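Side-chain contacts in carbohydrate binding module family 33 and 10 domain protein (Teredinibacter turnerae, PDB 6RW7), which is an AA10 lytic polysaccharide monooxygenase, a copper enzyme that probably binds cellulose and cleaves its chains by oxidation: residues A[11-16]-A[87-92]; A[96-101]-A[179-184]. All blocks are in the same frame, centred on the assembly; numbering follows the deposited sequence.

Contact 1 (A[11-16]-A[87-92])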
loop_
_atom_site.group_PDB
_atom_site.type_symbol
_atom_site.label_atom_id
_atom_site.label_comp_id
_atom_site.label_asym_id
_atom_site.label_seq_id
_atom_site.Cartn_x
_atom_site.Cartn_y
_atom_site.Cartn_z
ATOM N N GLN A 11 3.889 4.938 -2.833
ATOM C CA GLN A 11 4.404 4.750 -4.211
ATOM C C GLN A 11 3.793 5.766 -5.178
ATOM O O GLN A 11 4.462 6.145 -6.154
ATOM C CB GLN A 11 4.054 3.345 -4.681
ATOM C CG GLN A 11 4.741 2.275 -3.865
ATOM C CD GLN A 11 3.758 1.309 -3.278
ATOM O OE1 GLN A 11 2.968 1.696 -2.414
ATOM N NE2 GLN A 11 3.845 0.048 -3.694
ATOM N N GLN A 12 2.568 6.199 -4.934
ATOM C CA GLN A 12 1.910 7.225 -5.769
ATOM C C GLN A 12 2.632 8.558 -5.557
ATOM O O GLN A 12 2.968 9.236 -6.529
ATOM C CB GLN A 12 0.420 7.322 -5.431
ATOM C CG GLN A 12 -0.273 8.449 -6.181
ATOM C CD GLN A 12 -0.297 8.244 -7.677
ATOM O OE1 GLN A 12 -0.526 7.134 -8.151
ATOM N NE2 GLN A 12 -0.149 9.315 -8.458
ATOM N N HIS A 13 2.815 8.956 -4.313
ATOM C CA HIS A 13 3.492 10.237 -4.011
ATOM C C HIS A 13 4.948 10.193 -4.476
ATOM O O HIS A 13 5.391 11.161 -5.104
ATOM C CB HIS A 13 3.523 10.528 -2.512
ATOM C CG HIS A 13 2.210 10.812 -1.868
ATOM N ND1 HIS A 13 1.464 11.920 -2.165
ATOM C CD2 HIS A 13 1.562 10.159 -0.886
ATOM C CE1 HIS A 13 0.399 11.948 -1.376
ATOM N NE2 HIS A 13 0.429 10.862 -0.588
ATOM N N CYS A 14 5.677 9.154 -4.059
ATOM C CA CYS A 14 7.149 9.060 -4.172
ATOM C C CYS A 14 7.439 7.857 -5.058
ATOM O O CYS A 14 7.485 6.754 -4.540
ATOM C CB CYS A 14 7.828 8.978 -2.804
ATOM S SG CYS A 14 7.176 10.133 -1.556
ATOM N N GLY A 15 7.539 8.103 -6.360
ATOM C CA GLY A 15 7.471 7.035 -7.371
ATOM C C GLY A 15 6.699 7.525 -8.566
ATOM O O GLY A 15 7.302 8.102 -9.497
ATOM N N ALA A 16 5.381 7.376 -8.545
ATOM C CA ALA A 16 4.565 7.752 -9.716
ATOM C C ALA A 16 4.686 9.262 -9.948
ATOM O O ALA A 16 4.858 9.681 -11.100
ATOM C CB ALA A 16 3.140 7.304 -9.533
ATOM N N PRO A 87 4.321 12.030 2.951
ATOM C CA PRO A 87 3.137 12.799 2.605
ATOM C C PRO A 87 1.876 12.108 3.130
ATOM O O PRO A 87 1.762 10.900 3.038
ATOM C CB PRO A 87 3.100 12.837 1.062
ATOM C CG PRO A 87 4.497 12.437 0.636
ATOM C CD PRO A 87 5.064 11.587 1.752
ATOM N N VAL A 88 0.937 12.894 3.658
ATOM C CA VAL A 88 -0.302 12.393 4.322
ATOM C C VAL A 88 -1.514 13.055 3.663
ATOM O O VAL A 88 -1.460 14.290 3.440
ATOM C CB VAL A 88 -0.279 12.706 5.827
ATOM C CG1 VAL A 88 -0.669 14.159 6.073
ATOM C CG2 VAL A 88 -1.176 11.772 6.629
ATOM N N THR A 89 -2.586 12.300 3.402
ATOM C CA THR A 89 -3.815 12.881 2.839
ATOM C C THR A 89 -4.960 12.656 3.812
ATOM O O THR A 89 -5.038 11.657 4.551
ATOM C CB THR A 89 -4.026 12.496 1.378
ATOM O OG1 THR A 89 -4.081 11.082 1.353
ATOM C CG2 THR A 89 -2.939 13.000 0.450
ATOM N N SER A 90 -5.823 13.646 3.818
ATOM C CA SER A 90 -7.053 13.648 4.638
ATOM C C SER A 90 -7.947 12.493 4.191
ATOM O O SER A 90 -8.017 12.231 2.986
ATOM C CB SER A 90 -7.760 14.963 4.535
ATOM O OG SER A 90 -8.754 15.050 5.543
ATOM N N PHE A 91 -8.570 11.814 5.145
ATOM C CA PHE A 91 -9.358 10.621 4.827
ATOM C C PHE A 91 -10.487 10.485 5.823
ATOM O O PHE A 91 -10.349 10.954 6.952
ATOM C CB PHE A 91 -8.439 9.409 4.831
ATOM C CG PHE A 91 -8.907 8.231 4.026
ATOM C CD1 PHE A 91 -9.191 8.361 2.683
ATOM C CD2 PHE A 91 -8.998 6.974 4.592
ATOM C CE1 PHE A 91 -9.600 7.271 1.928
ATOM C CE2 PHE A 91 -9.406 5.885 3.836
ATOM C CZ PHE A 91 -9.680 6.031 2.502
ATOM N N ASN A 92 -11.529 9.777 5.404
ATOM C CA ASN A 92 -12.738 9.561 6.227
ATOM C C ASN A 92 -12.939 8.048 6.419
ATOM O O ASN A 92 -12.512 7.235 5.592
ATOM C CB ASN A 92 -13.977 10.219 5.610
ATOM C CG ASN A 92 -13.961 11.740 5.583
ATOM O OD1 ASN A 92 -13.580 12.389 6.542
ATOM N ND2 ASN A 92 -14.424 12.327 4.498
HETATM O O HOH W 1 -1.646 9.760 1.289
#

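Contact 2 (A[96-101]-A[179-184]). With CU (copper (II) ion), chain C.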
loop_
_atom_site.group_PDB
_atom_site.type_symbol
_atom_site.label_atom_id
_atom_site.label_comp_id
_atom_site.label_asym_id
_atom_site.label_seq_id
_atom_site.Cartn_x
_atom_site.Cartn_y
_atom_site.Cartn_z
ATOM N N GLN A 96 -15.382 3.447 1.549
ATOM C CA GLN A 96 -14.386 4.164 0.712
ATOM C C GLN A 96 -13.977 3.232 -0.428
ATOM O O GLN A 96 -13.913 2.014 -0.207
ATOM C CB GLN A 96 -13.157 4.614 1.512
ATOM C CG GLN A 96 -13.437 5.555 2.694
ATOM C CD GLN A 96 -14.093 6.866 2.320
ATOM O OE1 GLN A 96 -13.923 7.345 1.206
ATOM N NE2 GLN A 96 -14.861 7.447 3.242
ATOM N N THR A 97 -13.663 3.798 -1.586
ATOM C CA THR A 97 -13.117 3.048 -2.739
ATOM C C THR A 97 -11.600 3.218 -2.767
ATOM O O THR A 97 -11.109 4.366 -2.775
ATOM C CB THR A 97 -13.783 3.435 -4.060
ATOM O OG1 THR A 97 -15.174 3.190 -3.873
ATOM C CG2 THR A 97 -13.281 2.602 -5.217
ATOM N N PHE A 98 -10.880 2.106 -2.809
ATOM C CA PHE A 98 -9.410 2.090 -2.993
ATOM C C PHE A 98 -9.121 1.728 -4.444
ATOM O O PHE A 98 -9.721 0.785 -4.944
ATOM C CB PHE A 98 -8.746 1.084 -2.055
ATOM C CG PHE A 98 -8.802 1.485 -0.610
ATOM C CD1 PHE A 98 -9.925 1.215 0.160
ATOM C CD2 PHE A 98 -7.751 2.170 -0.029
ATOM C CE1 PHE A 98 -9.993 1.647 1.477
ATOM C CE2 PHE A 98 -7.807 2.555 1.298
ATOM C CZ PHE A 98 -8.937 2.321 2.038
ATOM N N VAL A 99 -8.244 2.466 -5.092
ATOM C CA VAL A 99 -7.932 2.273 -6.527
ATOM C C VAL A 99 -6.503 1.757 -6.621
ATOM O O VAL A 99 -5.539 2.522 -6.295
ATOM C CB VAL A 99 -8.113 3.578 -7.306
ATOM C CG1 VAL A 99 -7.797 3.349 -8.772
ATOM C CG2 VAL A 99 -9.514 4.166 -7.136
ATOM N N TRP A 100 -6.361 0.512 -7.047
ATOM C CA TRP A 100 -5.035 -0.032 -7.424
ATOM C C TRP A 100 -4.790 0.340 -8.878
ATOM O O TRP A 100 -5.615 -0.026 -9.741
ATOM C CB TRP A 100 -4.976 -1.536 -7.246
ATOM C CG TRP A 100 -4.779 -1.990 -5.836
ATOM C CD1 TRP A 100 -5.699 -2.101 -4.832
ATOM C CD2 TRP A 100 -3.528 -2.365 -5.267
ATOM N NE1 TRP A 100 -5.101 -2.555 -3.689
ATOM C CE2 TRP A 100 -3.774 -2.756 -3.936
ATOM C CE3 TRP A 100 -2.231 -2.454 -5.770
ATOM C CZ2 TRP A 100 -2.753 -3.206 -3.099
ATOM C CZ3 TRP A 100 -1.221 -2.898 -4.937
ATOM C CH2 TRP A 100 -1.481 -3.247 -3.615
ATOM N N ASP A 101 -3.654 0.964 -9.164
ATOM C CA ASP A 101 -3.177 1.105 -10.551
ATOM C C ASP A 101 -2.356 -0.128 -10.881
ATOM O O ASP A 101 -1.363 -0.388 -10.183
ATOM C CB ASP A 101 -2.311 2.342 -10.784
ATOM C CG ASP A 101 -1.866 2.374 -12.237
ATOM O OD1 ASP A 101 -0.905 1.696 -12.565
ATOM O OD2 ASP A 101 -2.549 2.980 -13.035
ATOM N N HIS A 179 -2.772 7.693 10.699
ATOM C CA HIS A 179 -2.809 6.220 10.593
ATOM C C HIS A 179 -2.130 5.770 9.313
ATOM O O HIS A 179 -1.778 6.604 8.451
ATOM C CB HIS A 179 -4.246 5.717 10.744
ATOM C CG HIS A 179 -4.703 5.834 12.154
ATOM N ND1 HIS A 179 -4.381 4.879 13.101
ATOM C CD2 HIS A 179 -5.345 6.836 12.806
ATOM C CE1 HIS A 179 -4.848 5.259 14.265
ATOM N NE2 HIS A 179 -5.426 6.490 14.128
ATOM N N VAL A 180 -1.939 4.464 9.216
ATOM C CA VAL A 180 -1.389 3.843 7.989
ATOM C C VAL A 180 -2.285 2.689 7.599
ATOM O O VAL A 180 -2.692 1.906 8.474
ATOM C CB VAL A 180 0.048 3.347 8.194
ATOM C CG1 VAL A 180 0.560 2.749 6.903
ATOM C CG2 VAL A 180 0.975 4.448 8.676
ATOM N N ILE A 181 -2.564 2.599 6.307
ATOM C CA ILE A 181 -3.236 1.417 5.714
ATOM C C ILE A 181 -2.176 0.611 4.968
ATOM O O ILE A 181 -1.432 1.182 4.167
ATOM C CB ILE A 181 -4.421 1.863 4.840
ATOM C CG1 ILE A 181 -5.492 2.489 5.733
ATOM C CG2 ILE A 181 -4.961 0.703 4.002
ATOM C CD1 ILE A 181 -6.595 3.212 5.009
ATOM N N PHE A 182 -2.101 -0.682 5.264
ATOM C CA PHE A 182 -1.191 -1.645 4.609
ATOM C C PHE A 182 -2.075 -2.551 3.745
ATOM O O PHE A 182 -3.013 -3.180 4.266
ATOM C CB PHE A 182 -0.357 -2.391 5.659
ATOM C CG PHE A 182 0.234 -3.666 5.123
ATOM C CD1 PHE A 182 1.378 -3.614 4.357
ATOM C CD2 PHE A 182 -0.380 -4.889 5.319
ATOM C CE1 PHE A 182 1.919 -4.757 3.807
ATOM C CE2 PHE A 182 0.162 -6.039 4.770
ATOM C CZ PHE A 182 1.298 -5.960 4.008
ATOM N N ALA A 183 -1.803 -2.621 2.446
ATOM C CA ALA A 183 -2.686 -3.306 1.491
ATOM C C ALA A 183 -1.905 -4.258 0.598
ATOM O O ALA A 183 -0.744 -4.001 0.253
ATOM C CB ALA A 183 -3.413 -2.292 0.647
ATOM N N GLU A 184 -2.603 -5.298 0.177
ATOM C CA GLU A 184 -2.051 -6.330 -0.704
ATOM C C GLU A 184 -2.973 -6.562 -1.894
ATOM O O GLU A 184 -4.212 -6.559 -1.723
ATOM C CB GLU A 184 -1.915 -7.660 0.037
ATOM C CG GLU A 184 -1.110 -7.587 1.310
ATOM C CD GLU A 184 -0.999 -8.906 2.054
ATOM O OE1 GLU A 184 -1.765 -9.856 1.711
ATOM O OE2 GLU A 184 -0.152 -8.974 2.964
HETATM CU CU CU C . -3.988 5.015 -12.970
HETATM O O HOH W 2 -5.602 -4.222 -1.455
HETATM O O HOH W 3 -4.304 4.616 -15.095
#

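Contact 1 (A[11-16]-A[87-92])
Pro87 lays its CB over one face of the His13 imidazole. Pro87 CB sits 3.5 Å from the centroid of the His13 ring and only 3° off the ring normal, a well-centred CH-pi contact. All five ring atoms are therefore about equally far from it. The imidazole and the pyrrolidine run past one another, so Pro87 CB ends over the middle of the ring while Pro87 CG lies nearer its root, 3.8 Å from His13 CB. The His13 ring gets under the proline because CG stands anti to the carbonyl carbon, beside the backbone N (chi1 -68°). Chi2, at -66°, then turns the flat of the ring to Pro87.

The ring edge has other neighbours. Thr89 CG2 comes to it in the ring plane, 3.9 Å from His13 CE1. A water also lies in this plane, 3.0 Å from His13 NE2, and it accepts a hydrogen bond from Thr89 OG1 at 2.8 Å. One threonine thus meets the ring edge twice, by its methyl directly and by its hydroxyl through water.

This packing joins helix 10-17 to the segment leading into strand 89-90, in the AA10 domain of the protein. Strand 89-90 runs parallel to strand 193-202, at one end of a beta-sheet of the core. Helix 10-17 lies in the long, loop-rich part of the chain that follows strand 3-6 and precedes strand 89-90.

The other ring nitrogen, His13 ND1, is hydrogen-bonded to Lys27 NZ. The ring is thus held at both nitrogens, which should fix its rotation. Cys14 adds a looser contact, with SG 4.2 Å from Pro87 CG. That sulfur is tied to Cys28 by a disulfide.

Contact 2 (A[96-101]-A[179-184])
Trp100 points the benzene end of its indole at the backbone of Ala183 and Glu184. Strands 96-101 and 178-187 face each other across the beta-sandwich core of the AA10 domain; the axes of the two short segments come within 10.3 Å, at 53° to each other. Trp100 CZ2 meets Glu184 C at 3.6 Å and Ala183 CB at 3.9 Å, both obliquely to the ring, while Ala183 C lies at the ring edge, in plane. A chi1 of -79° keeps CG beside the backbone N and sends the indole across to the other sheet. A leucine here would probably open a gap over Ala183 and leave the water held by Trp100 NE1 without its indole donor. Phe98 and Ile181 reach out from facing sheets, and Ile181 CD1 meets the phenyl edge 3.9 Å from Phe98 CZ.

Asp101, next along the strand, binds a copper(II) ion through OD2 at 2.5 Å, together with Glu5, His165 and a water. This site is distinct from the copper(I) held by His1 and His107. The Glu184 carboxylate forms a salt bridge with Arg194. One water accepts from Trp100 NE1 at 2.8 Å and donates to Glu184 O at 2.7 Å.

From the N terminus, the chain passes through strand 3-6 and enters helix 10-17. Contact 1 closes a loop of 70 residues, mostly without regular structure, when 87-92 returns to that helix. Strand 96-101 follows soon after. Contact 2 then closes a second loop, of 77 residues, at 179-184. The two loops lie in series and neither nest nor cross. Contact 1 ties the helix to the edge of the six-strand mixed sheet; contact 2 ties that sheet to the four-strand antiparallel one. Their centres are 10 Å apart. Phe91 joins them, with its CZ 3.8 Å from Phe98 CZ and its CE2 4.1 Å from Ile181 CD1.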